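Hemolysin-related protein (Vibrio cholerae serotype O1, PDB 6MLT) is a secreted, metal-binding matrix protein of the cholera biofilm that probably binds carbohydrate and contributes to adhesion. Local coordinates at residues 177-182 with 203-208; 215-220 with 239-244. All coordinates share one frame; numbering follows the deposited sequence.

Contact 1: residues 177-182 with 203-208; sequences FSHDWA and TLYQNN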
ATOM      1  N   PHE A 177       6.527  25.202  -0.483  1.00 18.21           N
ATOM      2  CA  PHE A 177       7.977  25.225  -0.382  1.00 20.29           C
ATOM      3  C   PHE A 177       8.569  24.609  -1.637  1.00 17.57           C
ATOM      4  O   PHE A 177       7.942  23.770  -2.293  1.00 16.21           O
ATOM      5  CB  PHE A 177       8.495  24.520   0.893  1.00 20.00           C
ATOM      6  CG  PHE A 177       8.400  23.002   0.895  1.00 19.28           C
ATOM      7  CD1 PHE A 177       7.318  22.357   1.481  1.00 19.49           C
ATOM      8  CD2 PHE A 177       9.443  22.224   0.412  1.00 21.38           C
ATOM      9  CE1 PHE A 177       7.251  20.967   1.532  1.00 19.60           C
ATOM     10  CE2 PHE A 177       9.385  20.833   0.462  1.00 21.58           C
ATOM     11  CZ  PHE A 177       8.289  20.204   1.023  1.00 20.59           C
ATOM     12  N   SER A 178       9.777  25.062  -1.968  1.00 19.12           N
ATOM     13  CA  SER A 178      10.519  24.649  -3.149  1.00 17.86           C
ATOM     14  C   SER A 178      11.562  23.596  -2.797  1.00 18.42           C
ATOM     15  O   SER A 178      12.105  23.580  -1.686  1.00 18.12           O
ATOM     16  CB  SER A 178      11.237  25.842  -3.787  1.00 16.94           C
ATOM     17  OG  SER A 178      10.362  26.903  -4.103  1.00 20.53           O
ATOM     18  N   HIS A 179      11.863  22.737  -3.768  1.00 17.98           N
ATOM     19  CA  HIS A 179      13.021  21.857  -3.658  1.00 18.26           C
ATOM     20  C   HIS A 179      13.592  21.608  -5.046  1.00 18.92           C
ATOM     21  O   HIS A 179      12.939  21.845  -6.070  1.00 17.06           O
ATOM     22  CB  HIS A 179      12.689  20.530  -2.935  1.00 17.75           C
ATOM     23  CG  HIS A 179      11.579  19.733  -3.557  1.00 20.45           C
ATOM     24  ND1 HIS A 179      11.703  19.096  -4.774  1.00 20.84           N
ATOM     25  CD2 HIS A 179      10.336  19.439  -3.107  1.00 21.55           C
ATOM     26  CE1 HIS A 179      10.578  18.461  -5.056  1.00 19.79           C
ATOM     27  NE2 HIS A 179       9.731  18.653  -4.059  1.00 20.52           N
ATOM     28  N   ASP A 180      14.847  21.162  -5.059  1.00 19.30           N
ATOM     29  CA  ASP A 180      15.527  20.783  -6.289  1.00 24.67           C
ATOM     30  C   ASP A 180      14.737  19.706  -7.024  1.00 20.25           C
ATOM     31  O   ASP A 180      13.967  18.948  -6.432  1.00 17.66           O
ATOM     32  CB  ASP A 180      16.930  20.251  -5.995  1.00 41.59           C
ATOM     33  CG  ASP A 180      17.882  21.327  -5.510  1.00 60.96           C
ATOM     34  OD1 ASP A 180      17.702  22.502  -5.894  1.00 68.23           O
ATOM     35  OD2 ASP A 180      18.817  20.995  -4.752  1.00 67.88           O
ATOM     36  N   TRP A 181      14.969  19.623  -8.330  1.00 18.80           N
ATOM     37  CA  TRP A 181      14.227  18.693  -9.172  1.00 17.59           C
ATOM     38  C   TRP A 181      14.209  17.289  -8.588  1.00 17.32           C
ATOM     39  O   TRP A 181      15.250  16.729  -8.225  1.00 17.55           O
ATOM     40  CB  TRP A 181      14.832  18.655 -10.570  1.00 19.31           C
ATOM     41  CG  TRP A 181      14.201  17.603 -11.430  1.00 17.83           C
ATOM     42  CD1 TRP A 181      12.972  17.653 -12.009  1.00 19.19           C
ATOM     43  CD2 TRP A 181      14.766  16.342 -11.796  1.00 17.23           C
ATOM     44  NE1 TRP A 181      12.735  16.504 -12.724  1.00 18.65           N
ATOM     45  CE2 TRP A 181      13.821  15.681 -12.606  1.00 17.78           C
ATOM     46  CE3 TRP A 181      15.980  15.707 -11.524  1.00 19.50           C
ATOM     47  CZ2 TRP A 181      14.055  14.422 -13.147  1.00 16.18           C
ATOM     48  CZ3 TRP A 181      16.210  14.463 -12.060  1.00 18.30           C
ATOM     49  CH2 TRP A 181      15.251  13.828 -12.860  1.00 16.80           C
ATOM     50  N   ALA A 182      13.014  16.718  -8.523  1.00 16.62           N
ATOM     51  CA  ALA A 182      12.838  15.342  -8.088  1.00 18.03           C
ATOM     52  C   ALA A 182      11.862  14.650  -9.035  1.00 17.88           C
ATOM     53  O   ALA A 182      10.717  15.104  -9.166  1.00 17.95           O
ATOM     54  CB  ALA A 182      12.327  15.287  -6.648  1.00 20.13           C
ATOM     55  N   THR A 203      15.489  12.851  -0.005  1.00 18.57           N
ATOM     56  CA  THR A 203      15.339  13.750   1.134  1.00 18.77           C
ATOM     57  C   THR A 203      13.941  13.624   1.719  1.00 19.16           C
ATOM     58  O   THR A 203      12.951  13.672   0.983  1.00 19.63           O
ATOM     59  CB  THR A 203      15.589  15.200   0.724  1.00 19.01           C
ATOM     60  OG1 THR A 203      16.891  15.318   0.143  1.00 19.68           O
ATOM     61  CG2 THR A 203      15.498  16.121   1.929  1.00 19.41           C
ATOM     62  N   LEU A 204      13.864  13.491   3.044  1.00 16.93           N
ATOM     63  CA  LEU A 204      12.598  13.548   3.763  1.00 17.44           C
ATOM     64  C   LEU A 204      12.438  14.939   4.370  1.00 18.87           C
ATOM     65  O   LEU A 204      13.295  15.390   5.144  1.00 18.52           O
ATOM     66  CB  LEU A 204      12.515  12.475   4.854  1.00 17.93           C
ATOM     67  CG  LEU A 204      11.104  12.303   5.434  1.00 17.65           C
ATOM     68  CD1 LEU A 204      10.186  11.649   4.408  1.00 17.05           C
ATOM     69  CD2 LEU A 204      11.123  11.501   6.728  1.00 21.22           C
ATOM     70  N   TYR A 205      11.346  15.612   4.009  1.00 19.31           N
ATOM     71  CA  TYR A 205      10.989  16.916   4.543  1.00 18.96           C
ATOM     72  C   TYR A 205       9.735  16.811   5.401  1.00 20.11           C
ATOM     73  O   TYR A 205       8.833  16.021   5.109  1.00 18.88           O
ATOM     74  CB  TYR A 205      10.696  17.936   3.433  1.00 19.50           C
ATOM     75  CG  TYR A 205      11.711  18.049   2.321  1.00 18.18           C
ATOM     76  CD1 TYR A 205      11.601  17.277   1.172  1.00 19.35           C
ATOM     77  CD2 TYR A 205      12.741  18.976   2.390  1.00 17.11           C
ATOM     78  CE1 TYR A 205      12.511  17.399   0.137  1.00 19.70           C
ATOM     79  CE2 TYR A 205      13.655  19.108   1.355  1.00 19.13           C
ATOM     80  CZ  TYR A 205      13.535  18.315   0.236  1.00 18.98           C
ATOM     81  OH  TYR A 205      14.445  18.435  -0.788  1.00 19.68           O
ATOM     82  N   GLN A 206       9.667  17.638   6.442  1.00 18.52           N
ATOM     83  CA  GLN A 206       8.372  17.951   7.028  1.00 19.28           C
ATOM     84  C   GLN A 206       7.526  18.681   5.994  1.00 19.86           C
ATOM     85  O   GLN A 206       8.029  19.172   4.978  1.00 21.42           O
ATOM     86  CB  GLN A 206       8.534  18.789   8.298  1.00 22.48           C
ATOM     87  CG  GLN A 206       9.184  18.025   9.438  1.00 29.27           C
ATOM     88  CD  GLN A 206       9.203  18.804  10.742  1.00 37.22           C
ATOM     89  OE1 GLN A 206       9.666  19.941  10.793  1.00 35.71           O
ATOM     90  NE2 GLN A 206       8.696  18.193  11.802  1.00 45.37           N
ATOM     91  N   ASN A 207       6.216  18.737   6.240  1.00 21.06           N
ATOM     92  CA  ASN A 207       5.347  19.296   5.215  1.00 22.71           C
ATOM     93  C   ASN A 207       5.435  20.817   5.124  1.00 23.99           C
ATOM     94  O   ASN A 207       4.822  21.394   4.218  1.00 22.17           O
ATOM     95  CB  ASN A 207       3.893  18.843   5.423  1.00 25.04           C
ATOM     96  CG  ASN A 207       3.348  19.169   6.796  1.00 28.24           C
ATOM     97  OD1 ASN A 207       3.762  20.129   7.441  1.00 27.05           O
ATOM     98  ND2 ASN A 207       2.382  18.373   7.239  1.00 28.18           N
ATOM     99  N   ASN A 208       6.186  21.480   6.002  1.00 23.32           N
ATOM    100  CA  ASN A 208       6.553  22.874   5.788  1.00 21.68           C
ATOM    101  C   ASN A 208       7.884  23.020   5.054  1.00 20.63           C
ATOM    102  O   ASN A 208       8.324  24.147   4.808  1.00 22.57           O
ATOM    103  CB  ASN A 208       6.598  23.619   7.126  1.00 22.80           C
ATOM    104  CG  ASN A 208       7.718  23.143   8.035  1.00 23.52           C
ATOM    105  OD1 ASN A 208       8.383  22.138   7.771  1.00 22.18           O
ATOM    106  ND2 ASN A 208       7.920  23.865   9.123  1.00 23.10           N
TER
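The ring of Phe177 lies in the angle between the side chain of Tyr205 and the turn that follows it. Its CE2 atom stands over one face of the tyrosine ring, displaced toward the rim, 4.1 Å from Tyr205 CG, and the two planes are inclined at 51°. The CD1-CE1 side of the phenyl ring follows the backbone of the turn. Asn207 O sits at the ring edge, near its plane, 3.6 Å from Phe177 CE1, where the slightly positive C-H rim of an aromatic ring suits a carbonyl oxygen. The torsion that sets CG between the backbone N and the carbonyl carbon starts the ring toward this turn.

His179 meets the other end of the tyrosine: its CB lies 3.5 Å from Tyr205 OH. The imidazole and phenol planes differ by only 15°, yet their centroids are 5.8 Å apart and the rings are too far displaced for a true stack; Phe177 CE2 lies at the imidazole edge, in its plane. Three flat side chains thus form an aromatic cluster, with no hydrogen bond across the two segments.

A second shell positions it. His179 ND1 donates to Asp180 O over 2.8 Å, almost straight at 174° and in the plane of the imidazole, which helps to fix the rotation of that ring. Thr203 CG2 packs against the tyrosine face opposite Phe177, a methyl well matched to an aromatic surface. Asn207 ND2 bonds to Gln195 OE1 and Ile154 O, tying the turn to sodium-binding loops of its own and the preceding blade, while Asn208 OD1 accepts from Ala210 N. Phe177 is paired through its backbone with Val168. The arrangement is an interblade contact of a beta-propeller, the outermost strand of one four-stranded blade meeting the third strand of the next.

Contact 2: residues 215-220 with 239-244; sequences YQANDT and VSVPAS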
ATOM      1  N   TYR A 215      18.833  10.251   2.405  1.00 20.20           N
ATOM      2  CA  TYR A 215      19.567   9.049   2.035  1.00 22.42           C
ATOM      3  C   TYR A 215      20.625   9.417   1.005  1.00 23.90           C
ATOM      4  O   TYR A 215      20.301   9.972  -0.049  1.00 25.28           O
ATOM      5  CB  TYR A 215      18.618   7.992   1.477  1.00 23.00           C
ATOM      6  CG  TYR A 215      19.314   6.715   1.068  1.00 21.98           C
ATOM      7  CD1 TYR A 215      20.006   5.961   2.001  1.00 24.07           C
ATOM      8  CD2 TYR A 215      19.284   6.267  -0.247  1.00 21.19           C
ATOM      9  CE1 TYR A 215      20.652   4.798   1.644  1.00 25.98           C
ATOM     10  CE2 TYR A 215      19.929   5.095  -0.617  1.00 22.75           C
ATOM     11  CZ  TYR A 215      20.611   4.370   0.340  1.00 25.31           C
ATOM     12  OH  TYR A 215      21.256   3.210   0.007  1.00 28.40           O
ATOM     13  N   GLN A 216      21.881   9.113   1.308  1.00 25.92           N
ATOM     14  CA  GLN A 216      22.991   9.411   0.408  1.00 28.40           C
ATOM     15  C   GLN A 216      23.075   8.316  -0.648  1.00 27.80           C
ATOM     16  O   GLN A 216      23.365   7.156  -0.336  1.00 28.80           O
ATOM     17  CB  GLN A 216      24.297   9.525   1.190  1.00 29.07           C
ATOM     18  N   ALA A 217      22.816   8.683  -1.895  1.00 24.26           N
ATOM     19  CA  ALA A 217      22.872   7.768  -3.021  1.00 24.77           C
ATOM     20  C   ALA A 217      23.905   8.263  -4.025  1.00 26.81           C
ATOM     21  O   ALA A 217      24.395   9.390  -3.947  1.00 26.89           O
ATOM     22  CB  ALA A 217      21.500   7.636  -3.687  1.00 23.36           C
ATOM     23  N   ASN A 218      24.225   7.401  -4.986  1.00 27.48           N
ATOM     24  CA  ASN A 218      25.236   7.698  -5.989  1.00 28.38           C
ATOM     25  C   ASN A 218      24.672   8.398  -7.222  1.00 25.59           C
ATOM     26  O   ASN A 218      25.445   8.787  -8.104  1.00 25.02           O
ATOM     27  CB  ASN A 218      25.939   6.395  -6.388  1.00 31.64           C
ATOM     28  CG  ASN A 218      26.568   5.689  -5.192  1.00 34.94           C
ATOM     29  OD1 ASN A 218      26.298   4.512  -4.917  1.00 34.50           O
ATOM     30  ND2 ASN A 218      27.399   6.413  -4.471  1.00 31.93           N
ATOM     31  N   ASP A 219      23.357   8.567  -7.299  1.00 22.49           N
ATOM     32  CA  ASP A 219      22.699   9.263  -8.400  1.00 21.09           C
ATOM     33  C   ASP A 219      21.294   9.597  -7.919  1.00 19.79           C
ATOM     34  O   ASP A 219      20.920   9.282  -6.785  1.00 19.11           O
ATOM     35  CB  ASP A 219      22.681   8.406  -9.676  1.00 19.93           C
ATOM     36  CG  ASP A 219      22.652   9.233 -10.971  1.00 25.30           C
ATOM     37  OD1 ASP A 219      22.214  10.408 -10.960  1.00 23.70           O
ATOM     38  OD2 ASP A 219      23.058   8.684 -12.019  1.00 26.31           O
ATOM     39  N   THR A 220      20.515  10.227  -8.792  1.00 20.03           N
ATOM     40  CA  THR A 220      19.154  10.639  -8.457  1.00 19.68           C
ATOM     41  C   THR A 220      18.338   9.456  -7.952  1.00 16.92           C
ATOM     42  O   THR A 220      18.351   8.379  -8.551  1.00 17.18           O
ATOM     43  CB  THR A 220      18.479  11.243  -9.694  1.00 20.81           C
ATOM     44  OG1 THR A 220      19.254  12.349 -10.170  1.00 21.12           O
ATOM     45  CG2 THR A 220      17.064  11.719  -9.380  1.00 22.03           C
ATOM     46  N   VAL A 239      13.228   2.345  -2.240  1.00 17.31           N
ATOM     47  CA  VAL A 239      13.706   3.370  -3.163  1.00 19.04           C
ATOM     48  C   VAL A 239      14.542   2.728  -4.265  1.00 19.65           C
ATOM     49  O   VAL A 239      15.233   1.728  -4.045  1.00 19.58           O
ATOM     50  CB  VAL A 239      14.524   4.457  -2.433  1.00 20.88           C
ATOM     51  CG1 VAL A 239      13.694   5.109  -1.337  1.00 23.70           C
ATOM     52  CG2 VAL A 239      15.812   3.876  -1.849  1.00 22.41           C
ATOM     53  N   SER A 240      14.495   3.338  -5.451  1.00 18.81           N
ATOM     54  CA  SER A 240      15.240   2.892  -6.627  1.00 20.89           C
ATOM     55  C   SER A 240      16.138   4.013  -7.131  1.00 18.84           C
ATOM     56  O   SER A 240      15.693   5.159  -7.264  1.00 18.55           O
ATOM     57  CB  SER A 240      14.291   2.460  -7.757  1.00 24.40           C
ATOM     58  OG  SER A 240      13.622   1.246  -7.464  1.00 25.44           O
ATOM     59  N   VAL A 241      17.389   3.674  -7.431  1.00 17.48           N
ATOM     60  CA  VAL A 241      18.329   4.573  -8.097  1.00 16.31           C
ATOM     61  C   VAL A 241      18.696   3.937  -9.434  1.00 15.39           C
ATOM     62  O   VAL A 241      19.438   2.946  -9.450  1.00 17.53           O
ATOM     63  CB  VAL A 241      19.583   4.811  -7.242  1.00 18.03           C
ATOM     64  CG1 VAL A 241      20.558   5.739  -7.963  1.00 17.91           C
ATOM     65  CG2 VAL A 241      19.202   5.380  -5.882  1.00 20.07           C
ATOM     66  N   PRO A 242      18.213   4.447 -10.564  1.00 16.04           N
ATOM     67  CA  PRO A 242      18.471   3.760 -11.839  1.00 16.47           C
ATOM     68  C   PRO A 242      19.847   4.030 -12.420  1.00 16.42           C
ATOM     69  O   PRO A 242      20.418   3.172 -13.101  1.00 18.37           O
ATOM     70  CB  PRO A 242      17.367   4.302 -12.758  1.00 18.52           C
ATOM     71  CG  PRO A 242      16.994   5.628 -12.177  1.00 21.09           C
ATOM     72  CD  PRO A 242      17.187   5.498 -10.693  1.00 18.93           C
ATOM     73  N   ALA A 243      20.394   5.210 -12.151  1.00 18.78           N
ATOM     74  CA  ALA A 243      21.669   5.606 -12.736  1.00 21.29           C
ATOM     75  C   ALA A 243      21.619   5.425 -14.252  1.00 21.22           C
ATOM     76  O   ALA A 243      20.592   5.708 -14.876  1.00 18.67           O
ATOM     77  CB  ALA A 243      22.810   4.803 -12.107  1.00 22.65           C
ATOM     78  N   SER A 244      22.704   4.957 -14.863  1.00 22.29           N
ATOM     79  CA  SER A 244      22.730   4.763 -16.305  1.00 23.20           C
ATOM     80  C   SER A 244      23.486   3.484 -16.626  1.00 24.36           C
ATOM     81  O   SER A 244      24.206   2.935 -15.792  1.00 21.89           O
ATOM     82  CB  SER A 244      23.388   5.948 -17.019  1.00 23.39           C
ATOM     83  OG  SER A 244      24.792   5.899 -16.831  1.00 26.03           O
TER
HETATM   84  O   HOH W   1      19.529   7.662 -10.988  1.00 17.24           O
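The aromatic ring of Tyr215 approaches Val239 obliquely, CE2 lying 4.5 Å from Val239 CG2. The ring also rests on Ala254 and Leu256 of the adjoining strand, while its hydroxyl is hydrogen-bonded to Glu252, so a tyrosine serves both an apolar bed and a polar end. The other flat group, the Asp219 carboxylate, turns OD2 to the backbone of Ala243, 3.5 Å from its CA. Its OD1 accepts from Thr220 N at 2.8 Å on the anti side, with the donor 27° out of the carboxylate plane; this bond helps hold the carboxylate in place.

Between these two groups Val241 fills the middle. Its branches diverge: CG2 meets Ala217 CB at 3.9 Å, whereas CG1, anti to the backbone N (chi1 179°), packs against Asp219 CB and comes 3.5 Å from Thr220 O. A beta-branched residue suits the strand, and its two methyls serve two different neighbours. The small Ala243 suits the close approach to Asp219, while the methyl of Ala217 is enough to meet the valine.

No direct hydrogen bond joins the segments. A water does so instead, donating to Thr220 O and accepting from Ala243 N, both at 2.8 Å. Asp219 N is buried without a partner. Such packing belongs to the beta-propeller, where the link from an outermost strand to the next blade's innermost strand passes along the end of that blade's second strand and the loop that follows it.

How the contacts relate
Both segments of contact 1 precede those of contact 2 in the sequence, and the centres of the two contacts are about 17 Å apart. They share the blade of strands 185-188, 197-200, 203-205 and 211-214. Contact 1 joins its third strand to the preceding blade, which ends in strand 174-178; in contact 2 the linker 215-220, leaving strand 211-214 for strand 224-227, packs against strand 236-241 of the following blade. The two also touch directly, Trp181 CZ3 packing 3.9 Å from Thr220 CG2. Together they bind three successive propeller blades side by side, with this middle blade held against both neighbours.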